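Endolysin (Clostridium phage phiCD27, PDB 3QAY) probably cleaves the N-acetylmuramoyl-L-alanine amide bond of peptidoglycan with its zinc-dependent catalytic domain, breaking open Clostridium difficile cells. Local coordinates at residues A[24-27]-A[28-31]; A[35-38]-A[39-43]; A[68-71]-A[72-76]; A[59-62]-A[63-66]; A[149-152]-A[153-156]. One frame throughout, in Å; residues are numbered along the deposited sequence.

In the fold
All five contacts are local, along a helix or at its start, in an alpha/beta amidase domain. Contacts 1 and 2 both use helix 27-44: the first, largely buried, supplies a zinc ligand, while the second, about 17 Å away between centres, combines apolar packing against the sheet with a salt bridge at the surface. Contacts 3 and 4 share helix 64-75 and touch where Tyr68 meets Phe59; many of their residues are exposed, with an arginine stacked on a tyrosine in one and a capping box in the other. Contact 5 pairs buried Asn151 and Asp154 with an exposed, charged side, and meets contact 1 through the probable bond Val25 N to Cys149 O.

Contact 1 of 5, residues A[24-27]-A[28-31]; sequences VVNE and YQYN. With ZN (zinc ion), chain E.
OE2 of Glu27, the residue whose backbone O also receives Asn31 N one turn on, binds the zinc ion at 2.1 Å and accepts a hydrogen bond from Leu86 N. The other oxygen, OE1, stands 3.1 Å from the zinc and accepts from Ala21 N instead. CG is anti to the backbone N (chi1 167°) and the chain beyond it is extended, which carries the carboxylate out from the helix start to the metal. His10 and His85 are the other protein ligands, and water 1 lies 2.4 Å from the zinc.

Behind this side chain the first turn of helix 27-44 closes by backbone bonds. Tyr30 N donates to Asn26 O at 3.0 Å, Asn26 standing at the N-cap, and Asn31 N reaches Glu27 O at 3.0 Å, almost straight at 171°. Val25, a branched apolar residue, lays CG2 against Tyr30 CB (4.1 Å). Tyr28 sends its hydroxyl to Glu56.

A carboxylate suits this place because its two oxygens divide the work: backbone N-H groups on both probably restrain its rotation, which is consistent with the glutamate meeting the metal through OE2 alone.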
loop_
_atom_site.group_PDB
_atom_site.type_symbol
_atom_site.label_atom_id
_atom_site.label_comp_id
_atom_site.label_asym_id
_atom_site.label_seq_id
_atom_site.Cartn_x
_atom_site.Cartn_y
_atom_site.Cartn_z
ATOM N N VAL A 24 7.478 11.682 -10.967
ATOM C CA VAL A 24 8.469 10.962 -11.766
ATOM C C VAL A 24 7.983 9.536 -12.098
ATOM O O VAL A 24 8.466 8.915 -13.042
ATOM C CB VAL A 24 9.857 10.942 -11.087
ATOM C CG1 VAL A 24 10.352 12.374 -10.889
ATOM C CG2 VAL A 24 9.816 10.180 -9.764
ATOM N N VAL A 25 7.015 9.042 -11.328
ATOM C CA VAL A 25 6.297 7.817 -11.660
ATOM C C VAL A 25 4.827 8.003 -11.291
ATOM O O VAL A 25 4.503 8.763 -10.376
ATOM C CB VAL A 25 6.885 6.594 -10.911
ATOM C CG1 VAL A 25 6.698 6.742 -9.399
ATOM C CG2 VAL A 25 6.272 5.284 -11.441
ATOM N N ASN A 26 3.932 7.339 -12.020
ATOM C CA ASN A 26 2.520 7.386 -11.667
ATOM C C ASN A 26 2.272 6.460 -10.488
ATOM O O ASN A 26 2.699 5.305 -10.500
ATOM C CB ASN A 26 1.631 7.007 -12.853
ATOM C CG ASN A 26 0.163 7.261 -12.576
ATOM O OD1 ASN A 26 -0.341 8.384 -12.745
ATOM N ND2 ASN A 26 -0.535 6.224 -12.152
ATOM N N GLU A 27 1.593 6.975 -9.469
ATOM C CA GLU A 27 1.339 6.223 -8.245
ATOM C C GLU A 27 0.517 4.967 -8.522
ATOM O O GLU A 27 0.913 3.869 -8.138
ATOM C CB GLU A 27 0.626 7.107 -7.222
ATOM C CG GLU A 27 0.039 6.357 -6.048
ATOM C CD GLU A 27 -0.674 7.253 -5.063
ATOM O OE1 GLU A 27 -0.860 8.459 -5.344
ATOM O OE2 GLU A 27 -1.063 6.735 -4.000
ATOM N N TYR A 28 -0.623 5.137 -9.187
ATOM C CA TYR A 28 -1.516 4.011 -9.474
ATOM C C TYR A 28 -0.807 2.901 -10.243
ATOM O O TYR A 28 -0.889 1.730 -9.860
ATOM C CB TYR A 28 -2.750 4.483 -10.242
ATOM C CG TYR A 28 -3.625 3.365 -10.762
ATOM C CD1 TYR A 28 -4.556 2.739 -9.937
ATOM C CD2 TYR A 28 -3.531 2.943 -12.084
ATOM C CE1 TYR A 28 -5.372 1.716 -10.421
ATOM C CE2 TYR A 28 -4.332 1.921 -12.570
ATOM C CZ TYR A 28 -5.249 1.313 -11.739
ATOM O OH TYR A 28 -6.046 0.300 -12.228
ATOM N N GLN A 29 -0.106 3.275 -11.314
ATOM C CA GLN A 29 0.593 2.312 -12.164
ATOM C C GLN A 29 1.682 1.571 -11.383
ATOM O O GLN A 29 1.780 0.350 -11.491
ATOM C CB GLN A 29 1.204 2.985 -13.403
ATOM C CG GLN A 29 0.184 3.594 -14.389
ATOM C CD GLN A 29 -0.730 2.559 -15.053
ATOM O OE1 GLN A 29 -0.380 1.380 -15.181
ATOM N NE2 GLN A 29 -1.913 3.000 -15.470
ATOM N N TYR A 30 2.492 2.295 -10.602
ATOM C CA TYR A 30 3.531 1.637 -9.789
ATOM C C TYR A 30 2.913 0.583 -8.873
ATOM O O TYR A 30 3.342 -0.572 -8.860
ATOM C CB TYR A 30 4.340 2.634 -8.943
ATOM C CG TYR A 30 5.437 1.934 -8.159
ATOM C CD1 TYR A 30 6.650 1.631 -8.757
ATOM C CD2 TYR A 30 5.236 1.526 -6.843
ATOM C CE1 TYR A 30 7.651 0.971 -8.064
ATOM C CE2 TYR A 30 6.230 0.857 -6.137
ATOM C CZ TYR A 30 7.433 0.585 -6.754
ATOM O OH TYR A 30 8.424 -0.077 -6.070
ATOM N N ASN A 31 1.891 0.984 -8.125
ATOM C CA ASN A 31 1.258 0.089 -7.159
ATOM C C ASN A 31 0.457 -1.048 -7.801
ATOM O O ASN A 31 0.358 -2.133 -7.234
ATOM C CB ASN A 31 0.406 0.897 -6.166
ATOM C CG ASN A 31 1.260 1.723 -5.202
ATOM O OD1 ASN A 31 0.974 2.897 -4.944
ATOM N ND2 ASN A 31 2.309 1.116 -4.673
HETATM ZN ZN ZN E . -2.512 7.625 -2.796
HETATM O O HOH W 1 -4.243 8.816 -1.580
#

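Contact 2 of 5, residues A[35-38]-A[39-43]; sequences APVL and ADTFR. With PO4 (phosphate ion), chain G.
Thr41 and Val37 share two hydrogen bonds to one acceptor, Val37 O. The hydroxyl OG1 of Thr41 donates at 2.8 Å and its backbone N at 3.0 Å, the two arriving from opposite faces of the carbonyl plane. OG1 lies beside the backbone N (chi1 -52°), which turns it back down the helix to the carbonyl one turn earlier; threonine can thus satisfy its hydroxyl within its own helix. The other backbone bonds follow the same spacing: Ala39 N to Ala35 O, Asp40 N to Pro36 O and Phe42 N to Leu38 O. Pro36, with no N-H to give, leaves a kink toward the preceding turn.

The apolar contact is made by Leu38 and Phe42, whose side chains run side by side in the same direction, with CD1 of Leu38 3.8 Å from CE2 of Phe42.

Charged groups occupy the exposed side. Arg43 NH1 forms a salt bridge with Asp40 OD1 at 2.9 Å, nearly in the guanidinium plane but on the anti side of the carboxylate and 33° out of its plane. Ala39 CB lies 3.4 Å above one guanidinium face, toward the rim; so small a side chain probably lets the extended arginine pass over it. At the edge, NH2 donates to O2 of a phosphate ion, probably from the crystallisation liquor, at 2.7 Å.

This helix is the crossover of the beta-alpha-beta unit between strands 3-8 and 48-52. Leu38 packs on Ile6 and Leu84, Phe42 on Ile4 and Ile82, and Thr41 turns to Ala167 and Val171 of helix 152-175, while Arg43 NH2 also reaches Val49 O.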
loop_
_atom_site.group_PDB
_atom_site.type_symbol
_atom_site.label_atom_id
_atom_site.label_comp_id
_atom_site.label_asym_id
_atom_site.label_seq_id
_atom_site.Cartn_x
_atom_site.Cartn_y
_atom_site.Cartn_z
ATOM N N ALA A 35 1.675 -4.639 -6.384
ATOM C CA ALA A 35 0.690 -5.449 -5.650
ATOM C C ALA A 35 0.855 -6.967 -5.843
ATOM O O ALA A 35 0.920 -7.697 -4.858
ATOM C CB ALA A 35 -0.740 -5.008 -6.000
ATOM N N PRO A 36 0.922 -7.443 -7.104
ATOM C CA PRO A 36 1.111 -8.879 -7.360
ATOM C C PRO A 36 2.466 -9.433 -6.914
ATOM O O PRO A 36 2.549 -10.590 -6.520
ATOM C CB PRO A 36 0.954 -8.995 -8.875
ATOM C CG PRO A 36 1.160 -7.642 -9.398
ATOM C CD PRO A 36 0.687 -6.703 -8.354
ATOM N N VAL A 37 3.509 -8.615 -6.965
ATOM C CA VAL A 37 4.820 -9.010 -6.445
ATOM C C VAL A 37 4.765 -9.134 -4.913
ATOM O O VAL A 37 5.308 -10.092 -4.336
ATOM C CB VAL A 37 5.909 -8.008 -6.861
ATOM C CG1 VAL A 37 7.257 -8.372 -6.229
ATOM C CG2 VAL A 37 6.024 -7.953 -8.383
ATOM N N LEU A 38 4.104 -8.177 -4.263
ATOM C CA LEU A 38 3.918 -8.208 -2.805
ATOM C C LEU A 38 3.129 -9.444 -2.372
ATOM O O LEU A 38 3.493 -10.108 -1.406
ATOM C CB LEU A 38 3.202 -6.940 -2.317
ATOM C CG LEU A 38 2.955 -6.780 -0.812
ATOM C CD1 LEU A 38 4.266 -6.891 -0.023
ATOM C CD2 LEU A 38 2.252 -5.461 -0.494
ATOM N N ALA A 39 2.042 -9.739 -3.088
ATOM C CA ALA A 39 1.234 -10.939 -2.834
ATOM C C ALA A 39 2.072 -12.217 -2.899
ATOM O O ALA A 39 2.010 -13.054 -1.997
ATOM C CB ALA A 39 0.063 -11.018 -3.824
ATOM N N ASP A 40 2.852 -12.356 -3.966
ATOM C CA ASP A 40 3.697 -13.532 -4.162
ATOM C C ASP A 40 4.755 -13.679 -3.067
ATOM O O ASP A 40 5.103 -14.799 -2.677
ATOM C CB ASP A 40 4.386 -13.476 -5.533
ATOM C CG ASP A 40 3.462 -13.855 -6.676
ATOM O OD1 ASP A 40 2.364 -14.397 -6.428
ATOM O OD2 ASP A 40 3.852 -13.616 -7.837
ATOM N N THR A 41 5.269 -12.557 -2.582
ATOM C CA THR A 41 6.246 -12.582 -1.495
ATOM C C THR A 41 5.600 -13.117 -0.208
ATOM O O THR A 41 6.195 -13.949 0.488
ATOM C CB THR A 41 6.883 -11.196 -1.278
ATOM O OG1 THR A 41 7.385 -10.710 -2.532
ATOM C CG2 THR A 41 8.026 -11.275 -0.285
ATOM N N PHE A 42 4.378 -12.671 0.085
ATOM C CA PHE A 42 3.605 -13.238 1.196
ATOM C C PHE A 42 3.315 -14.720 0.975
ATOM O O PHE A 42 3.417 -15.513 1.904
ATOM C CB PHE A 42 2.272 -12.508 1.396
ATOM C CG PHE A 42 2.375 -11.259 2.222
ATOM C CD1 PHE A 42 2.676 -11.332 3.574
ATOM C CD2 PHE A 42 2.125 -10.013 1.656
ATOM C CE1 PHE A 42 2.764 -10.192 4.345
ATOM C CE2 PHE A 42 2.203 -8.860 2.419
ATOM C CZ PHE A 42 2.520 -8.948 3.770
ATOM N N ARG A 43 2.951 -15.082 -0.254
ATOM C CA ARG A 43 2.559 -16.458 -0.563
ATOM C C ARG A 43 3.705 -17.444 -0.362
ATOM O O ARG A 43 3.494 -18.563 0.117
ATOM C CB ARG A 43 2.011 -16.552 -1.988
ATOM C CG ARG A 43 0.657 -15.893 -2.167
ATOM C CD ARG A 43 0.172 -15.991 -3.602
ATOM N NE ARG A 43 -1.076 -15.247 -3.792
ATOM C CZ ARG A 43 -1.303 -14.335 -4.739
ATOM N NH1 ARG A 43 -0.384 -14.031 -5.647
ATOM N NH2 ARG A 43 -2.485 -13.727 -4.789
HETATM P P PO4 G . -4.997 -12.396 -6.841
HETATM O O1 PO4 G . -5.378 -11.804 -8.174
HETATM O O2 PO4 G . -3.619 -11.898 -6.479
HETATM O O3 PO4 G . -6.014 -12.007 -5.797
HETATM O O4 PO4 G . -4.984 -13.903 -6.925
#

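Contact 3 of 5, residues A[68-71]-A[72-76]; sequences YKIP and RVNSG
Tyr68 carries the guanidinium of Arg72 flat on its ring, the group centres 4.0 Å apart and the planes inclined by only 17°. CZ of Arg72 stands 3.3 Å from CE1 of the tyrosine, and the ring atom CE1 lies over the middle of the guanidinium. Arg72 CD adds a CH-pi contact toward the rim of the same face. The arginine reaches back because its chain is extended from CG to NE after starting beside the backbone N (chi1 -70°), and NH1 then donates to Tyr68 O at 3.2 Å, in the carbonyl plane and on a lone pair. Ring and carbonyl of one residue together fix the rotation of the cation; the long, flat-ended arginine is well matched to both.

Next along the helix, Lys69 O receives Val73 N at 2.8 Å, a nearly straight bond. Helix 64-75 lies in sequence between the parallel strands 48-52 and 80-87 of this alpha/beta amidase and packs on strand 3-8, which sits between them in the sheet, through Val73 on Cys5 and Thr7. The lysine's NZ makes a salt bridge with Glu83 and a hydrogen bond with Tyr132.

Ile70 O accepts Asn74 N at 2.9 Å. The two side chains lie alongside each other, CG2 of Ile70 touching ND2 of Asn74 at 3.3 Å, and the asparagine amide takes Lys138 N and gives to Ser136 O.

Pro71, which has no amide hydrogen and so kinks the helix, offers its carbonyl to Ser75 OG at 3.0 Å. A short hydroxyl suits this place, with OG between the backbone N and the carbonyl carbon (chi1 63°).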
loop_
_atom_site.group_PDB
_atom_site.type_symbol
_atom_site.label_atom_id
_atom_site.label_comp_id
_atom_site.label_asym_id
_atom_site.label_seq_id
_atom_site.Cartn_x
_atom_site.Cartn_y
_atom_site.Cartn_z
ATOM N N TYR A 68 -16.600 0.216 -4.320
ATOM C CA TYR A 68 -16.048 -1.005 -4.895
ATOM C C TYR A 68 -15.232 -1.795 -3.868
ATOM O O TYR A 68 -15.431 -2.996 -3.711
ATOM C CB TYR A 68 -15.177 -0.683 -6.113
ATOM C CG TYR A 68 -14.584 -1.907 -6.776
ATOM C CD1 TYR A 68 -15.349 -2.705 -7.621
ATOM C CD2 TYR A 68 -13.260 -2.273 -6.549
ATOM C CE1 TYR A 68 -14.808 -3.830 -8.228
ATOM C CE2 TYR A 68 -12.713 -3.395 -7.149
ATOM C CZ TYR A 68 -13.490 -4.172 -7.976
ATOM O OH TYR A 68 -12.938 -5.277 -8.572
ATOM N N LYS A 69 -14.315 -1.117 -3.182
ATOM C CA LYS A 69 -13.350 -1.796 -2.307
ATOM C C LYS A 69 -13.968 -2.354 -1.021
ATOM O O LYS A 69 -13.775 -3.524 -0.704
ATOM C CB LYS A 69 -12.171 -0.874 -1.979
ATOM C CG LYS A 69 -11.212 -0.676 -3.150
ATOM C CD LYS A 69 -10.009 0.176 -2.784
ATOM C CE LYS A 69 -10.420 1.593 -2.395
ATOM N NZ LYS A 69 -9.267 2.499 -2.221
ATOM N N ILE A 70 -14.720 -1.526 -0.303
ATOM C CA ILE A 70 -15.207 -1.872 1.047
ATOM C C ILE A 70 -16.014 -3.188 1.176
ATOM O O ILE A 70 -15.737 -3.984 2.077
ATOM C CB ILE A 70 -15.987 -0.684 1.680
ATOM C CG1 ILE A 70 -15.014 0.437 2.068
ATOM C CG2 ILE A 70 -16.794 -1.127 2.913
ATOM C CD1 ILE A 70 -13.911 0.004 3.032
ATOM N N PRO A 71 -17.007 -3.419 0.298
ATOM C CA PRO A 71 -17.739 -4.695 0.362
ATOM C C PRO A 71 -16.846 -5.924 0.112
ATOM O O PRO A 71 -17.030 -6.968 0.745
ATOM C CB PRO A 71 -18.793 -4.557 -0.751
ATOM C CG PRO A 71 -18.928 -3.078 -0.980
ATOM C CD PRO A 71 -17.566 -2.514 -0.725
ATOM N N ARG A 72 -15.885 -5.787 -0.801
ATOM C CA ARG A 72 -14.964 -6.872 -1.140
ATOM C C ARG A 72 -13.956 -7.117 -0.024
ATOM O O ARG A 72 -13.668 -8.267 0.315
ATOM C CB ARG A 72 -14.249 -6.578 -2.467
ATOM C CG ARG A 72 -15.190 -6.675 -3.652
ATOM C CD ARG A 72 -14.565 -6.216 -4.964
ATOM N NE ARG A 72 -15.417 -6.596 -6.093
ATOM C CZ ARG A 72 -16.555 -5.988 -6.435
ATOM N NH1 ARG A 72 -17.007 -4.937 -5.754
ATOM N NH2 ARG A 72 -17.251 -6.433 -7.480
ATOM N N VAL A 73 -13.419 -6.043 0.548
ATOM C CA VAL A 73 -12.570 -6.166 1.734
ATOM C C VAL A 73 -13.323 -6.870 2.876
ATOM O O VAL A 73 -12.786 -7.764 3.539
ATOM C CB VAL A 73 -12.056 -4.787 2.216
ATOM C CG1 VAL A 73 -11.401 -4.906 3.585
ATOM C CG2 VAL A 73 -11.070 -4.202 1.214
ATOM N N ASN A 74 -14.579 -6.488 3.082
ATOM C CA ASN A 74 -15.346 -6.986 4.215
ATOM C C ASN A 74 -16.041 -8.335 4.010
ATOM O O ASN A 74 -16.588 -8.896 4.969
ATOM C CB ASN A 74 -16.358 -5.921 4.648
ATOM C CG ASN A 74 -15.686 -4.707 5.266
ATOM O OD1 ASN A 74 -14.614 -4.820 5.873
ATOM N ND2 ASN A 74 -16.310 -3.542 5.114
ATOM N N SER A 75 -16.018 -8.864 2.787
ATOM C CA SER A 75 -16.632 -10.166 2.500
ATOM C C SER A 75 -15.614 -11.315 2.436
ATOM O O SER A 75 -16.000 -12.482 2.362
ATOM C CB SER A 75 -17.406 -10.104 1.186
ATOM O OG SER A 75 -16.535 -9.842 0.102
ATOM N N GLY A 76 -14.325 -10.990 2.471
ATOM C CA GLY A 76 -13.276 -11.986 2.276
ATOM C C GLY A 76 -12.721 -12.654 3.525
ATOM O O GLY A 76 -11.887 -13.548 3.416
#

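Contact 4 of 5, residues A[59-62]-A[63-66]; sequences FKTK and NEEK
The ring of Phe59 has CB of Glu64 over one face, a CH-pi contact of 3.7 Å from CB to the ring centroid, 19° off the normal. This glutamate forms a capping box with Thr61 where the chain leads into helix 64-75. CB sits toward the rim, and farther along the same side chain OE1 of Glu64 comes within 3.4 Å of Phe59 CD1. Ring and carboxylate planes stand 51° apart, the two side chains sliding past each other in opposite directions. Phe59 also packs on Ser11, Leu13 and Cys54, so its aromatic bulk fills a buried place beneath the turn.

Above it the box is built on a type I beta turn closed by Glu64 N to Thr61 O. Threonine suits the cap because OG1, set between its backbone N and carbonyl carbon (chi1 72°), accepts from Asn63 N at 3.2 Å. In return the Glu64 carboxylate, on a chain long enough, reaches back to accept Thr61 N, and its negative charge probably also sits well near the helix start.

One residue on, Glu65 N donates to Lys62 O at 3.1 Å, and water 2 bridges that carbonyl to Lys66 N. The carboxylate of Glu65 turns inward to Thr19 and Ser11.

OE2 of Glu64 takes two backbone donors from the same face of its plane, Lys60 N at 2.7 Å and Thr61 N at 3.3 Å.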
loop_
_atom_site.group_PDB
_atom_site.type_symbol
_atom_site.label_atom_id
_atom_site.label_comp_id
_atom_site.label_asym_id
_atom_site.label_seq_id
_atom_site.Cartn_x
_atom_site.Cartn_y
_atom_site.Cartn_z
ATOM N N PHE A 59 -15.514 3.806 -13.557
ATOM C CA PHE A 59 -16.058 4.787 -12.611
ATOM C C PHE A 59 -16.283 6.171 -13.206
ATOM O O PHE A 59 -15.445 6.683 -13.951
ATOM C CB PHE A 59 -15.126 4.959 -11.401
ATOM C CG PHE A 59 -14.877 3.700 -10.617
ATOM C CD1 PHE A 59 -15.749 2.614 -10.676
ATOM C CD2 PHE A 59 -13.762 3.616 -9.788
ATOM C CE1 PHE A 59 -15.499 1.466 -9.933
ATOM C CE2 PHE A 59 -13.513 2.472 -9.044
ATOM C CZ PHE A 59 -14.382 1.398 -9.114
ATOM N N LYS A 60 -17.411 6.773 -12.835
ATOM C CA LYS A 60 -17.723 8.158 -13.174
ATOM C C LYS A 60 -16.942 9.119 -12.277
ATOM O O LYS A 60 -16.406 10.121 -12.752
ATOM C CB LYS A 60 -19.230 8.421 -13.033
ATOM C CG LYS A 60 -20.109 7.558 -13.946
ATOM C CD LYS A 60 -21.574 8.009 -13.922
ATOM C CE LYS A 60 -22.391 7.390 -15.062
ATOM N NZ LYS A 60 -23.751 8.003 -15.185
ATOM N N THR A 61 -16.884 8.812 -10.979
ATOM C CA THR A 61 -16.120 9.623 -10.025
ATOM C C THR A 61 -15.255 8.753 -9.123
ATOM O O THR A 61 -15.448 7.538 -9.047
ATOM C CB THR A 61 -17.041 10.484 -9.123
ATOM O OG1 THR A 61 -17.726 9.647 -8.178
ATOM C CG2 THR A 61 -18.055 11.249 -9.958
ATOM N N LYS A 62 -14.315 9.393 -8.429
ATOM C CA LYS A 62 -13.479 8.712 -7.438
ATOM C C LYS A 62 -14.296 8.145 -6.266
ATOM O O LYS A 62 -13.821 7.279 -5.538
ATOM C CB LYS A 62 -12.386 9.649 -6.901
ATOM C CG LYS A 62 -12.898 10.803 -6.040
ATOM C CD LYS A 62 -11.766 11.461 -5.258
ATOM C CE LYS A 62 -12.306 12.369 -4.156
ATOM N NZ LYS A 62 -11.280 13.332 -3.650
ATOM N N ASN A 63 -15.519 8.634 -6.085
ATOM C CA ASN A 63 -16.373 8.160 -4.996
ATOM C C ASN A 63 -16.675 6.667 -5.092
ATOM O O ASN A 63 -16.926 6.018 -4.076
ATOM C CB ASN A 63 -17.674 8.971 -4.940
ATOM C CG ASN A 63 -17.434 10.434 -4.595
ATOM O OD1 ASN A 63 -17.931 11.336 -5.274
ATOM N ND2 ASN A 63 -16.659 10.675 -3.540
ATOM N N GLU A 64 -16.615 6.120 -6.306
ATOM C CA GLU A 64 -16.873 4.696 -6.527
ATOM C C GLU A 64 -15.730 3.761 -6.061
ATOM O O GLU A 64 -15.917 2.546 -6.004
ATOM C CB GLU A 64 -17.219 4.455 -7.999
ATOM C CG GLU A 64 -18.514 5.154 -8.441
ATOM C CD GLU A 64 -18.727 5.130 -9.946
ATOM O OE1 GLU A 64 -18.821 4.030 -10.526
ATOM O OE2 GLU A 64 -18.820 6.223 -10.546
ATOM N N GLU A 65 -14.566 4.318 -5.722
ATOM C CA GLU A 65 -13.446 3.511 -5.215
ATOM C C GLU A 65 -13.806 2.875 -3.864
ATOM O O GLU A 65 -13.556 1.685 -3.635
ATOM C CB GLU A 65 -12.169 4.358 -5.092
ATOM C CG GLU A 65 -11.618 4.859 -6.431
ATOM C CD GLU A 65 -10.494 5.896 -6.286
ATOM O OE1 GLU A 65 -10.018 6.140 -5.157
ATOM O OE2 GLU A 65 -10.091 6.471 -7.317
ATOM N N LYS A 66 -14.403 3.677 -2.985
ATOM C CA LYS A 66 -14.900 3.198 -1.696
ATOM C C LYS A 66 -15.971 2.120 -1.877
ATOM O O LYS A 66 -15.865 1.033 -1.310
ATOM C CB LYS A 66 -15.467 4.370 -0.884
ATOM C CG LYS A 66 -16.030 3.990 0.484
ATOM C CD LYS A 66 -16.425 5.221 1.287
ATOM C CE LYS A 66 -16.935 4.832 2.662
ATOM N NZ LYS A 66 -17.235 6.011 3.515
HETATM O O HOH W 2 -13.857 6.550 -2.961
#

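Contact 5 of 5, residues A[149-152]-A[153-156]; sequences CDNK and EDYD
Asn151 caps the start of helix 152-175: its OD1 accepts from Asp154 N at 2.9 Å, a bond of 165° lying in the plane of the side-chain carbonyl. CG is anti to the backbone N (chi1 -176°), which swings the amide toward the first turn, where N-H groups lack a carbonyl from an earlier turn. Asparagine suits an N-cap because its short chain brings an acceptor to just this spot.

The close-packed side is completed by backbone bonds, Tyr155 N to Asn151 O at 3.1 Å and Asp156 N to Lys152 O at 2.8 Å, and by buried Asp154, whose OD2 receives both Gly95 N and Phe148 N. Its carboxylate thereby ties the new helix to the end of strand 140-148, while Tyr155 packs on Phe147 and Val25.

The outer side is looser and charged. Lys152, Glu153 and Asp156 are exposed there, and polar chains serve well where solvent is at hand. Glu153 bends at chi2, turning its carboxylate back toward the cap, its plane 80° from the asparagine amide. Water 3 joins the two groups, accepting from Asn151 ND2 at 2.8 Å and donating to Glu153 OE1 at 2.9 Å.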
loop_
_atom_site.group_PDB
_atom_site.type_symbol
_atom_site.label_atom_id
_atom_site.label_comp_id
_atom_site.label_asym_id
_atom_site.label_seq_id
_atom_site.Cartn_x
_atom_site.Cartn_y
_atom_site.Cartn_z
ATOM N N CYS A 149 6.256 9.577 -5.048
ATOM C CA CYS A 149 6.228 9.430 -6.503
ATOM C C CYS A 149 6.714 10.687 -7.240
ATOM O O CYS A 149 6.898 10.653 -8.458
ATOM C CB CYS A 149 4.825 9.056 -6.974
ATOM S SG CYS A 149 3.679 10.438 -6.992
ATOM N N ASP A 150 6.923 11.783 -6.509
ATOM C CA ASP A 150 7.392 13.042 -7.101
ATOM C C ASP A 150 8.819 13.400 -6.663
ATOM O O ASP A 150 9.252 14.539 -6.825
ATOM C CB ASP A 150 6.413 14.184 -6.777
ATOM C CG ASP A 150 6.293 14.464 -5.284
ATOM O OD1 ASP A 150 6.758 13.636 -4.466
ATOM O OD2 ASP A 150 5.722 15.518 -4.922
ATOM N N ASN A 151 9.540 12.417 -6.123
ATOM C CA ASN A 151 10.921 12.596 -5.686
ATOM C C ASN A 151 11.838 11.622 -6.431
ATOM O O ASN A 151 11.761 10.411 -6.228
ATOM C CB ASN A 151 11.036 12.404 -4.165
ATOM C CG ASN A 151 12.446 12.674 -3.643
ATOM O OD1 ASN A 151 13.349 11.858 -3.820
ATOM N ND2 ASN A 151 12.638 13.826 -3.005
ATOM N N LYS A 152 12.697 12.164 -7.294
ATOM C CA LYS A 152 13.608 11.368 -8.132
ATOM C C LYS A 152 14.416 10.365 -7.327
ATOM O O LYS A 152 14.504 9.192 -7.682
ATOM C CB LYS A 152 14.602 12.281 -8.855
ATOM C CG LYS A 152 14.014 13.115 -9.972
ATOM C CD LYS A 152 13.873 12.317 -11.271
ATOM C CE LYS A 152 13.826 13.241 -12.482
ATOM N NZ LYS A 152 12.835 14.340 -12.307
ATOM N N GLU A 153 15.011 10.856 -6.248
ATOM C CA GLU A 153 15.934 10.074 -5.434
ATOM C C GLU A 153 15.216 8.863 -4.833
ATOM O O GLU A 153 15.745 7.757 -4.863
ATOM C CB GLU A 153 16.568 10.949 -4.340
ATOM C CG GLU A 153 17.583 11.998 -4.847
ATOM C CD GLU A 153 16.987 13.076 -5.758
ATOM O OE1 GLU A 153 15.787 13.430 -5.604
ATOM O OE2 GLU A 153 17.729 13.576 -6.637
ATOM N N ASP A 154 14.008 9.078 -4.309
ATOM C CA ASP A 154 13.171 7.986 -3.805
ATOM C C ASP A 154 12.887 6.952 -4.889
ATOM O O ASP A 154 13.021 5.751 -4.655
ATOM C CB ASP A 154 11.825 8.502 -3.263
ATOM C CG ASP A 154 11.849 8.816 -1.773
ATOM O OD1 ASP A 154 12.928 8.847 -1.155
ATOM O OD2 ASP A 154 10.762 9.044 -1.205
ATOM N N TYR A 155 12.474 7.413 -6.064
ATOM C CA TYR A 155 12.126 6.498 -7.151
ATOM C C TYR A 155 13.357 5.746 -7.683
ATOM O O TYR A 155 13.256 4.571 -8.049
ATOM C CB TYR A 155 11.414 7.244 -8.282
ATOM C CG TYR A 155 10.891 6.356 -9.399
ATOM C CD1 TYR A 155 10.235 5.161 -9.126
ATOM C CD2 TYR A 155 11.027 6.733 -10.728
ATOM C CE1 TYR A 155 9.748 4.357 -10.154
ATOM C CE2 TYR A 155 10.540 5.940 -11.755
ATOM C CZ TYR A 155 9.906 4.754 -11.464
ATOM O OH TYR A 155 9.428 3.974 -12.490
ATOM N N ASP A 156 14.506 6.418 -7.711
ATOM C CA ASP A 156 15.770 5.755 -8.062
ATOM C C ASP A 156 16.103 4.635 -7.070
ATOM O O ASP A 156 16.560 3.568 -7.472
ATOM C CB ASP A 156 16.928 6.759 -8.120
ATOM C CG ASP A 156 16.858 7.672 -9.335
ATOM O OD1 ASP A 156 16.135 7.347 -10.300
ATOM O OD2 ASP A 156 17.536 8.714 -9.323
HETATM O O HOH W 3 15.469 13.965 -2.772
#